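Local coordinates for protein type I site-specific restriction-modification system, R (Restriction) subunit (Vibrio vulnificus, PDB 3H1T) that probably serves as the ATP-driven, DNA-translocating and DNA-cleaving subunit of a type I restriction enzyme, represented here by a fragment that includes its N-terminal nuclease-like domain, at residues M22-N25 against R31-V34; P36-S41 against Y78-T83; K74-L79 against K108-I113. All blocks are in the same frame, centred on the assembly; numbering follows the deposited sequence.

Contact 1: residues M22-N25 against R31-V34; sequences MALN and RVYV
L24 touches V32 and Y33 through a single methyl carbon, an example of how a chain entering a helix can fold one apolar residue back onto that helix. The leucine belongs to the extended lead-in to helix 26-40, whereas its two partners lie on the second turn. With CD1 anti to CA (chi2 -179°), the side chain is stretched to its full length and CD1 becomes the foremost atom. It meets the tyrosine ring at the edge, in the ring plane, with L24 CD1 3.7 Å from Y33 CE1. Towards V32 the same methyl, L24 CD1, rests against V32 CB, 4.2 Å away, about equally far from the two valine methyls. In both pairs the side chains cross at about a right angle, and 98 Å² is buried altogether.

Beyond this point the contact is loose. The other leucine methyl faces the guanidinium of R31 without packing on it, L24 CD2 and R31 NH2 being 5.6 Å apart, and that arginine instead makes a long, weak ion pair with D28 inside the helix. V32 is exposed, L24 and Y33 partly so, and no polar bond joins the two segments. The backbone of L24 is held by a loop instead: its N donates to the carboxylate of E96, and its O receives a weak bond from N97. Both partners belong to the loop between strand 86-93 and helix 104-114, and Y33 also rests on E96. The contact thus sits at the outer end of helix 26-40, where the N-terminal tail is tied between that helix and the loop following a central strand.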
loop_
_atom_site.group_PDB
_atom_site.type_symbol
_atom_site.label_atom_id
_atom_site.label_comp_id
_atom_site.label_asym_id
_atom_site.label_seq_id
_atom_site.Cartn_x
_atom_site.Cartn_y
_atom_site.Cartn_z
HETATM N N MSE A 22 44.092 15.432 -11.056
HETATM C CA MSE A 22 43.941 15.136 -12.475
HETATM C C MSE A 22 42.705 14.230 -12.455
HETATM O O MSE A 22 41.987 14.066 -13.447
HETATM C CB MSE A 22 45.172 14.369 -13.007
HETATM C CG MSE A 22 46.248 15.205 -13.711
HETATM SE SE MSE A 22 45.620 16.410 -15.137
HETATM C CE MSE A 22 45.413 17.951 -13.982
ATOM N N ALA A 23 42.482 13.667 -11.269
ATOM C CA ALA A 23 41.388 12.756 -10.984
ATOM C C ALA A 23 40.034 13.368 -11.309
ATOM O O ALA A 23 39.790 14.553 -11.036
ATOM C CB ALA A 23 41.442 12.348 -9.528
ATOM N N LEU A 24 39.170 12.558 -11.918
ATOM C CA LEU A 24 37.842 13.003 -12.297
ATOM C C LEU A 24 36.764 12.776 -11.257
ATOM O O LEU A 24 36.723 11.744 -10.564
ATOM C CB LEU A 24 37.401 12.336 -13.603
ATOM C CG LEU A 24 38.130 12.601 -14.928
ATOM C CD1 LEU A 24 37.412 11.801 -15.997
ATOM C CD2 LEU A 24 38.142 14.091 -15.288
ATOM N N ASN A 25 35.898 13.784 -11.180
ATOM C CA ASN A 25 34.717 13.880 -10.319
ATOM C C ASN A 25 33.866 12.645 -10.569
ATOM O O ASN A 25 34.068 11.948 -11.568
ATOM C CB ASN A 25 33.907 15.120 -10.752
ATOM C CG ASN A 25 33.660 16.076 -9.636
ATOM O OD1 ASN A 25 34.569 16.365 -8.863
ATOM N ND2 ASN A 25 32.432 16.593 -9.540
ATOM N N ARG A 31 30.243 11.609 -17.193
ATOM C CA ARG A 31 30.150 12.348 -18.446
ATOM C C ARG A 31 31.182 11.826 -19.440
ATOM O O ARG A 31 30.868 11.566 -20.607
ATOM C CB ARG A 31 30.363 13.852 -18.181
ATOM C CG ARG A 31 30.399 14.723 -19.414
ATOM C CD ARG A 31 30.495 16.191 -19.024
ATOM N NE ARG A 31 31.649 16.433 -18.163
ATOM C CZ ARG A 31 32.900 16.535 -18.602
ATOM N NH1 ARG A 31 33.153 16.427 -19.903
ATOM N NH2 ARG A 31 33.901 16.709 -17.738
ATOM N N VAL A 32 32.406 11.620 -18.968
ATOM C CA VAL A 32 33.475 11.150 -19.832
ATOM C C VAL A 32 33.488 9.636 -20.107
ATOM O O VAL A 32 33.783 9.225 -21.243
ATOM C CB VAL A 32 34.855 11.616 -19.282
ATOM C CG1 VAL A 32 35.991 10.951 -20.026
ATOM C CG2 VAL A 32 34.957 13.136 -19.433
ATOM N N TYR A 33 33.154 8.803 -19.117
ATOM C CA TYR A 33 33.154 7.355 -19.367
ATOM C C TYR A 33 31.818 6.630 -19.328
ATOM O O TYR A 33 31.423 5.990 -20.309
ATOM C CB TYR A 33 34.067 6.613 -18.395
ATOM C CG TYR A 33 35.506 7.021 -18.445
ATOM C CD1 TYR A 33 35.936 8.176 -17.805
ATOM C CD2 TYR A 33 36.456 6.225 -19.093
ATOM C CE1 TYR A 33 37.276 8.531 -17.797
ATOM C CE2 TYR A 33 37.803 6.570 -19.090
ATOM C CZ TYR A 33 38.207 7.726 -18.440
ATOM O OH TYR A 33 39.537 8.079 -18.411
ATOM N N VAL A 34 31.131 6.709 -18.189
ATOM C CA VAL A 34 29.892 5.985 -18.005
ATOM C C VAL A 34 28.791 6.225 -19.028
ATOM O O VAL A 34 28.348 5.276 -19.682
ATOM C CB VAL A 34 29.348 6.211 -16.597
ATOM C CG1 VAL A 34 28.203 5.261 -16.334
ATOM C CG2 VAL A 34 30.474 6.000 -15.574
#

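Contact 2: residues P36-S41 against Y78-T83; sequences PKLKES and YLLKYT
L38, Y78 and L80 all carry CG beside the backbone N and anti to the carbonyl carbon (chi1 -78° for L38); with CB of each already directed at the other segment, the side-chain ends meet between helix and sheet. The setting is the packing of helix 26-40 on a mixed six-stranded sheet, an alpha/beta arrangement whose topology and sequence are consistent with the PD-(D/E)XK nuclease fold of HsdR N-terminal domains. Strand 75-81 lies next to the sheet edge, between strands 49-55 and 86-93, and its alternating residues Y78 and L80 face the helix while L79 turns to the other side.

L38 divides its two methyls between these neighbours. One comes down over a face of the Y78 ring as a CH-pi contact: L38 CD1 stands 3.8 Å from the centroid, 22° off the ring normal. It is displaced toward the rim, and the closest ring atom is Y78 CD2, 3.6 Å from L38 CD1. The second branch meets the forked end of L80, so the leucine straddles the two strand residues. All three side chains are buried, and the interaction between the segments is wholly apolar.

Other parts of the helix fix the tyrosine. Its hydroxyl is hydrogen-bonded to T35 OG1, and C30 and V34 also touch the ring, so a polar bond at the far end complements the methyl over the face. L80 is closed in further by W43, A89 and V91. Y82 and T83 form a classic beta bulge opposite F86. Between the leucines the meeting is methyl against methyl: L38 CD2 lies 3.8 Å from L80 CD2 and 4.0 Å from L80 CD1.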
loop_
_atom_site.group_PDB
_atom_site.type_symbol
_atom_site.label_atom_id
_atom_site.label_comp_id
_atom_site.label_asym_id
_atom_site.label_seq_id
_atom_site.Cartn_x
_atom_site.Cartn_y
_atom_site.Cartn_z
ATOM N N PRO A 36 28.904 7.690 -21.990
ATOM C CA PRO A 36 29.249 7.291 -23.354
ATOM C C PRO A 36 29.186 5.769 -23.538
ATOM O O PRO A 36 28.655 5.274 -24.529
ATOM C CB PRO A 36 30.645 7.866 -23.521
ATOM C CG PRO A 36 30.528 9.144 -22.750
ATOM C CD PRO A 36 29.859 8.689 -21.479
ATOM N N LYS A 37 29.707 5.024 -22.571
ATOM C CA LYS A 37 29.695 3.562 -22.669
ATOM C C LYS A 37 28.276 3.014 -22.656
ATOM O O LYS A 37 27.996 1.996 -23.296
ATOM C CB LYS A 37 30.534 2.925 -21.553
ATOM C CG LYS A 37 32.036 3.070 -21.788
ATOM C CD LYS A 37 32.864 2.445 -20.665
ATOM C CE LYS A 37 34.357 2.502 -20.961
ATOM N NZ LYS A 37 35.164 1.792 -19.926
ATOM N N LEU A 38 27.372 3.675 -21.941
ATOM C CA LEU A 38 25.987 3.200 -21.918
ATOM C C LEU A 38 25.352 3.408 -23.305
ATOM O O LEU A 38 24.633 2.533 -23.816
ATOM C CB LEU A 38 25.166 3.927 -20.840
ATOM C CG LEU A 38 25.408 3.433 -19.393
ATOM C CD1 LEU A 38 24.805 4.410 -18.385
ATOM C CD2 LEU A 38 24.806 2.035 -19.196
ATOM N N LYS A 39 25.629 4.559 -23.920
ATOM C CA LYS A 39 25.098 4.864 -25.245
ATOM C C LYS A 39 25.720 3.936 -26.289
ATOM O O LYS A 39 25.044 3.443 -27.190
ATOM C CB LYS A 39 25.374 6.328 -25.588
ATOM C CG LYS A 39 24.400 7.294 -24.943
ATOM C CD LYS A 39 24.838 8.741 -25.111
ATOM C CE LYS A 39 23.902 9.688 -24.371
ATOM N NZ LYS A 39 24.438 11.071 -24.387
ATOM N N GLU A 40 27.015 3.704 -26.172
ATOM C CA GLU A 40 27.696 2.809 -27.089
ATOM C C GLU A 40 27.026 1.423 -27.061
ATOM O O GLU A 40 27.056 0.693 -28.054
ATOM C CB GLU A 40 29.166 2.689 -26.685
ATOM C CG GLU A 40 30.027 3.871 -27.090
ATOM C CD GLU A 40 31.356 3.891 -26.363
ATOM O OE1 GLU A 40 31.874 2.796 -26.068
ATOM O OE2 GLU A 40 31.879 4.997 -26.092
ATOM N N SER A 41 26.417 1.061 -25.931
ATOM C CA SER A 41 25.770 -0.242 -25.817
ATOM C C SER A 41 24.292 -0.226 -26.196
ATOM O O SER A 41 23.582 -1.207 -25.984
ATOM C CB SER A 41 25.952 -0.825 -24.408
ATOM O OG SER A 41 27.324 -1.088 -24.145
ATOM N N TYR A 78 21.891 5.615 -12.343
ATOM C CA TYR A 78 21.300 5.341 -13.639
ATOM C C TYR A 78 20.304 4.211 -13.542
ATOM O O TYR A 78 20.485 3.267 -12.785
ATOM C CB TYR A 78 22.332 4.932 -14.686
ATOM C CG TYR A 78 23.395 5.947 -15.029
ATOM C CD1 TYR A 78 24.578 6.024 -14.290
ATOM C CD2 TYR A 78 23.269 6.748 -16.156
ATOM C CE1 TYR A 78 25.609 6.862 -14.672
ATOM C CE2 TYR A 78 24.302 7.590 -16.548
ATOM C CZ TYR A 78 25.476 7.634 -15.797
ATOM O OH TYR A 78 26.553 8.406 -16.173
ATOM N N LEU A 79 19.249 4.320 -14.335
ATOM C CA LEU A 79 18.224 3.313 -14.398
ATOM C C LEU A 79 18.218 2.991 -15.882
ATOM O O LEU A 79 18.139 3.891 -16.714
ATOM C CB LEU A 79 16.885 3.893 -13.945
ATOM C CG LEU A 79 15.694 3.022 -13.503
ATOM C CD1 LEU A 79 14.560 3.197 -14.483
ATOM C CD2 LEU A 79 16.090 1.563 -13.376
ATOM N N LEU A 80 18.330 1.715 -16.228
ATOM C CA LEU A 80 18.344 1.330 -17.629
ATOM C C LEU A 80 16.999 0.724 -17.954
ATOM O O LEU A 80 16.643 -0.310 -17.414
ATOM C CB LEU A 80 19.466 0.330 -17.882
ATOM C CG LEU A 80 20.842 0.821 -17.427
ATOM C CD1 LEU A 80 21.867 -0.230 -17.773
ATOM C CD2 LEU A 80 21.212 2.128 -18.093
ATOM N N LYS A 81 16.242 1.378 -18.827
ATOM C CA LYS A 81 14.926 0.879 -19.189
ATOM C C LYS A 81 14.961 0.191 -20.538
ATOM O O LYS A 81 15.448 0.754 -21.519
ATOM C CB LYS A 81 13.897 2.029 -19.195
ATOM C CG LYS A 81 13.808 2.767 -17.860
ATOM C CD LYS A 81 12.474 3.467 -17.640
ATOM C CE LYS A 81 12.308 4.712 -18.476
ATOM N NZ LYS A 81 11.293 5.603 -17.851
ATOM N N TYR A 82 14.481 -1.047 -20.577
ATOM C CA TYR A 82 14.446 -1.779 -21.833
ATOM C C TYR A 82 13.426 -1.077 -22.719
ATOM O O TYR A 82 13.630 -0.869 -23.915
ATOM C CB TYR A 82 14.004 -3.215 -21.618
ATOM C CG TYR A 82 13.877 -3.931 -22.927
ATOM C CD1 TYR A 82 14.992 -4.110 -23.744
ATOM C CD2 TYR A 82 12.647 -4.409 -23.367
ATOM C CE1 TYR A 82 14.886 -4.754 -24.969
ATOM C CE2 TYR A 82 12.528 -5.052 -24.590
ATOM C CZ TYR A 82 13.651 -5.223 -25.387
ATOM O OH TYR A 82 13.536 -5.870 -26.594
ATOM N N THR A 83 12.323 -0.716 -22.081
ATOM C CA THR A 83 11.219 -0.024 -22.705
ATOM C C THR A 83 10.859 1.124 -21.764
ATOM O O THR A 83 11.401 1.217 -20.656
ATOM C CB THR A 83 10.054 -1.008 -22.917
ATOM O OG1 THR A 83 10.073 -1.453 -24.277
ATOM C CG2 THR A 83 8.734 -0.389 -22.618
#

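Contact 3: residues K74-L79 against K108-I113; sequences KRADYL and KDYAEI
Y110 reaches from helix 104-114 across A76 to the backbone at R75, and its route is clearest when followed outward from the helix. The first torsion (chi1 -76°) puts CG beside the backbone N, directing the side chain at strand 75-81. Y110 CB itself stays 4.8 Å from A76 CB. At the next atom the ring begins, and here the alanine methyl lies over one face, with A76 CB 4.4 Å from Y110 CG: a loose apolar touch near the root of the ring. Farther out the ring nears the carbonyl of R75, which stands oblique to it; R75 O is 3.6 Å from Y110 CE1 and 3.2 Å from Y110 CZ. At the tip, Y110 OH is 2.9 Å from R75 O. The ring also touches E92 on strand 86-93.

Around this crossing the chain turns a corner at D77. K74 forms salt bridges with E72 and with D367 and D368, residues far along the chain. D77 OD2 accepts a hydrogen bond from A93 N and comes close to E92 OE2. D77 at the corner and E92 on the adjoining strand, the latter followed by Ala and Lys in the sequence, are consistent with the acidic residues of a PD-(D/E)XK motif of restriction nucleases, whose core helix packs on the sheet as 104-114 does here.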
loop_
_atom_site.group_PDB
_atom_site.type_symbol
_atom_site.label_atom_id
_atom_site.label_comp_id
_atom_site.label_asym_id
_atom_site.label_seq_id
_atom_site.Cartn_x
_atom_site.Cartn_y
_atom_site.Cartn_z
ATOM N N LYS A 74 15.204 8.670 -2.172
ATOM C CA LYS A 74 16.058 7.664 -2.808
ATOM C C LYS A 74 16.292 7.918 -4.291
ATOM O O LYS A 74 15.357 8.232 -5.035
ATOM C CB LYS A 74 15.462 6.277 -2.577
ATOM C CG LYS A 74 15.435 5.873 -1.107
ATOM C CD LYS A 74 14.721 4.550 -0.913
ATOM C CE LYS A 74 14.935 3.985 0.491
ATOM N NZ LYS A 74 13.842 4.324 1.453
ATOM N N ARG A 75 17.538 7.729 -4.724
ATOM C CA ARG A 75 17.937 8.021 -6.096
ATOM C C ARG A 75 19.030 7.057 -6.564
ATOM O O ARG A 75 19.950 6.727 -5.810
ATOM C CB ARG A 75 18.450 9.464 -6.082
ATOM C CG ARG A 75 18.629 10.222 -7.370
ATOM C CD ARG A 75 19.268 11.554 -6.999
ATOM N NE ARG A 75 19.021 11.908 -5.592
ATOM C CZ ARG A 75 17.973 12.610 -5.146
ATOM N NH1 ARG A 75 17.051 13.057 -5.992
ATOM N NH2 ARG A 75 17.849 12.877 -3.848
ATOM N N ALA A 76 18.911 6.591 -7.798
ATOM C CA ALA A 76 19.907 5.699 -8.370
ATOM C C ALA A 76 20.653 6.478 -9.459
ATOM O O ALA A 76 20.034 7.234 -10.203
ATOM C CB ALA A 76 19.233 4.462 -8.968
ATOM N N ASP A 77 21.969 6.313 -9.543
ATOM C CA ASP A 77 22.742 7.033 -10.552
ATOM C C ASP A 77 22.149 6.857 -11.946
ATOM O O ASP A 77 21.928 7.839 -12.651
ATOM C CB ASP A 77 24.202 6.591 -10.539
ATOM C CG ASP A 77 24.902 6.967 -9.259
ATOM O OD1 ASP A 77 24.540 8.012 -8.684
ATOM O OD2 ASP A 77 25.817 6.237 -8.834
ATOM N N TYR A 78 21.891 5.615 -12.343
ATOM C CA TYR A 78 21.300 5.341 -13.639
ATOM C C TYR A 78 20.304 4.211 -13.542
ATOM O O TYR A 78 20.485 3.267 -12.785
ATOM C CB TYR A 78 22.332 4.932 -14.686
ATOM C CG TYR A 78 23.395 5.947 -15.029
ATOM C CD1 TYR A 78 24.578 6.024 -14.290
ATOM C CD2 TYR A 78 23.269 6.748 -16.156
ATOM C CE1 TYR A 78 25.609 6.862 -14.672
ATOM C CE2 TYR A 78 24.302 7.590 -16.548
ATOM C CZ TYR A 78 25.476 7.634 -15.797
ATOM O OH TYR A 78 26.553 8.406 -16.173
ATOM N N LEU A 79 19.249 4.320 -14.335
ATOM C CA LEU A 79 18.224 3.313 -14.398
ATOM C C LEU A 79 18.218 2.991 -15.882
ATOM O O LEU A 79 18.139 3.891 -16.714
ATOM C CB LEU A 79 16.885 3.893 -13.945
ATOM C CG LEU A 79 15.694 3.022 -13.503
ATOM C CD1 LEU A 79 14.560 3.197 -14.483
ATOM C CD2 LEU A 79 16.090 1.563 -13.376
ATOM N N LYS A 108 23.376 -3.474 -5.797
ATOM C CA LYS A 108 22.556 -4.663 -5.574
ATOM C C LYS A 108 21.332 -4.291 -4.729
ATOM O O LYS A 108 20.237 -4.800 -4.936
ATOM C CB LYS A 108 23.367 -5.750 -4.850
ATOM C CG LYS A 108 24.336 -6.507 -5.751
ATOM C CD LYS A 108 25.178 -7.535 -5.004
ATOM C CE LYS A 108 24.345 -8.453 -4.120
ATOM N NZ LYS A 108 24.989 -9.781 -3.917
ATOM N N ASP A 109 21.533 -3.382 -3.780
ATOM C CA ASP A 109 20.457 -2.939 -2.905
ATOM C C ASP A 109 19.363 -2.198 -3.674
ATOM O O ASP A 109 18.194 -2.309 -3.328
ATOM C CB ASP A 109 21.008 -2.040 -1.791
ATOM C CG ASP A 109 20.181 -2.114 -0.515
ATOM O OD1 ASP A 109 20.220 -3.153 0.174
ATOM O OD2 ASP A 109 19.490 -1.123 -0.197
ATOM N N TYR A 110 19.738 -1.442 -4.704
ATOM C CA TYR A 110 18.767 -0.699 -5.506
ATOM C C TYR A 110 18.034 -1.648 -6.440
ATOM O O TYR A 110 16.861 -1.449 -6.767
ATOM C CB TYR A 110 19.452 0.378 -6.356
ATOM C CG TYR A 110 19.903 1.619 -5.622
ATOM C CD1 TYR A 110 19.005 2.389 -4.885
ATOM C CD2 TYR A 110 21.224 2.046 -5.701
ATOM C CE1 TYR A 110 19.413 3.564 -4.236
ATOM C CE2 TYR A 110 21.647 3.215 -5.063
ATOM C CZ TYR A 110 20.735 3.969 -4.330
ATOM O OH TYR A 110 21.161 5.107 -3.682
ATOM N N ALA A 111 18.755 -2.666 -6.886
ATOM C CA ALA A 111 18.206 -3.667 -7.779
ATOM C C ALA A 111 17.114 -4.395 -7.030
ATOM O O ALA A 111 16.002 -4.558 -7.519
ATOM C CB ALA A 111 19.290 -4.638 -8.191
ATOM N N GLU A 112 17.448 -4.826 -5.821
ATOM C CA GLU A 112 16.507 -5.536 -4.969
ATOM C C GLU A 112 15.292 -4.648 -4.641
ATOM O O GLU A 112 14.157 -5.119 -4.670
ATOM C CB GLU A 112 17.226 -6.009 -3.697
ATOM C CG GLU A 112 18.143 -7.214 -3.948
ATOM C CD GLU A 112 19.355 -7.289 -3.019
ATOM O OE1 GLU A 112 19.327 -6.660 -1.943
ATOM O OE2 GLU A 112 20.335 -7.988 -3.362
ATOM N N ILE A 113 15.503 -3.366 -4.356
ATOM C CA ILE A 113 14.384 -2.479 -4.051
ATOM C C ILE A 113 13.487 -2.177 -5.262
ATOM O O ILE A 113 12.278 -2.073 -5.127
ATOM C CB ILE A 113 14.887 -1.127 -3.487
ATOM C CG1 ILE A 113 15.369 -1.299 -2.049
ATOM C CG2 ILE A 113 13.774 -0.086 -3.519
ATOM C CD1 ILE A 113 16.128 -0.084 -1.523
#

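How the contacts relate
All three contacts lie on the same side of the chain's centre, within the N-terminal nuclease-like part, and run in sequence order from its periphery inward. Contacts 1 and 2 share helix 26-40, with centres about 17 Å apart; between them V34 reaches the tyrosine of contact 2, V34 CG1 lying 3.5 Å from Y78 CE1 and on the same side of the ring as L38 CD1. Contacts 2 and 3 share strand 75-81, their centres about 14 Å apart, while about 21 Å separates contacts 1 and 3. D77, within contact 3 and directly before the strand segment of contact 2, would put the presumed nuclease site beside these two contacts, with contact 1 farther out.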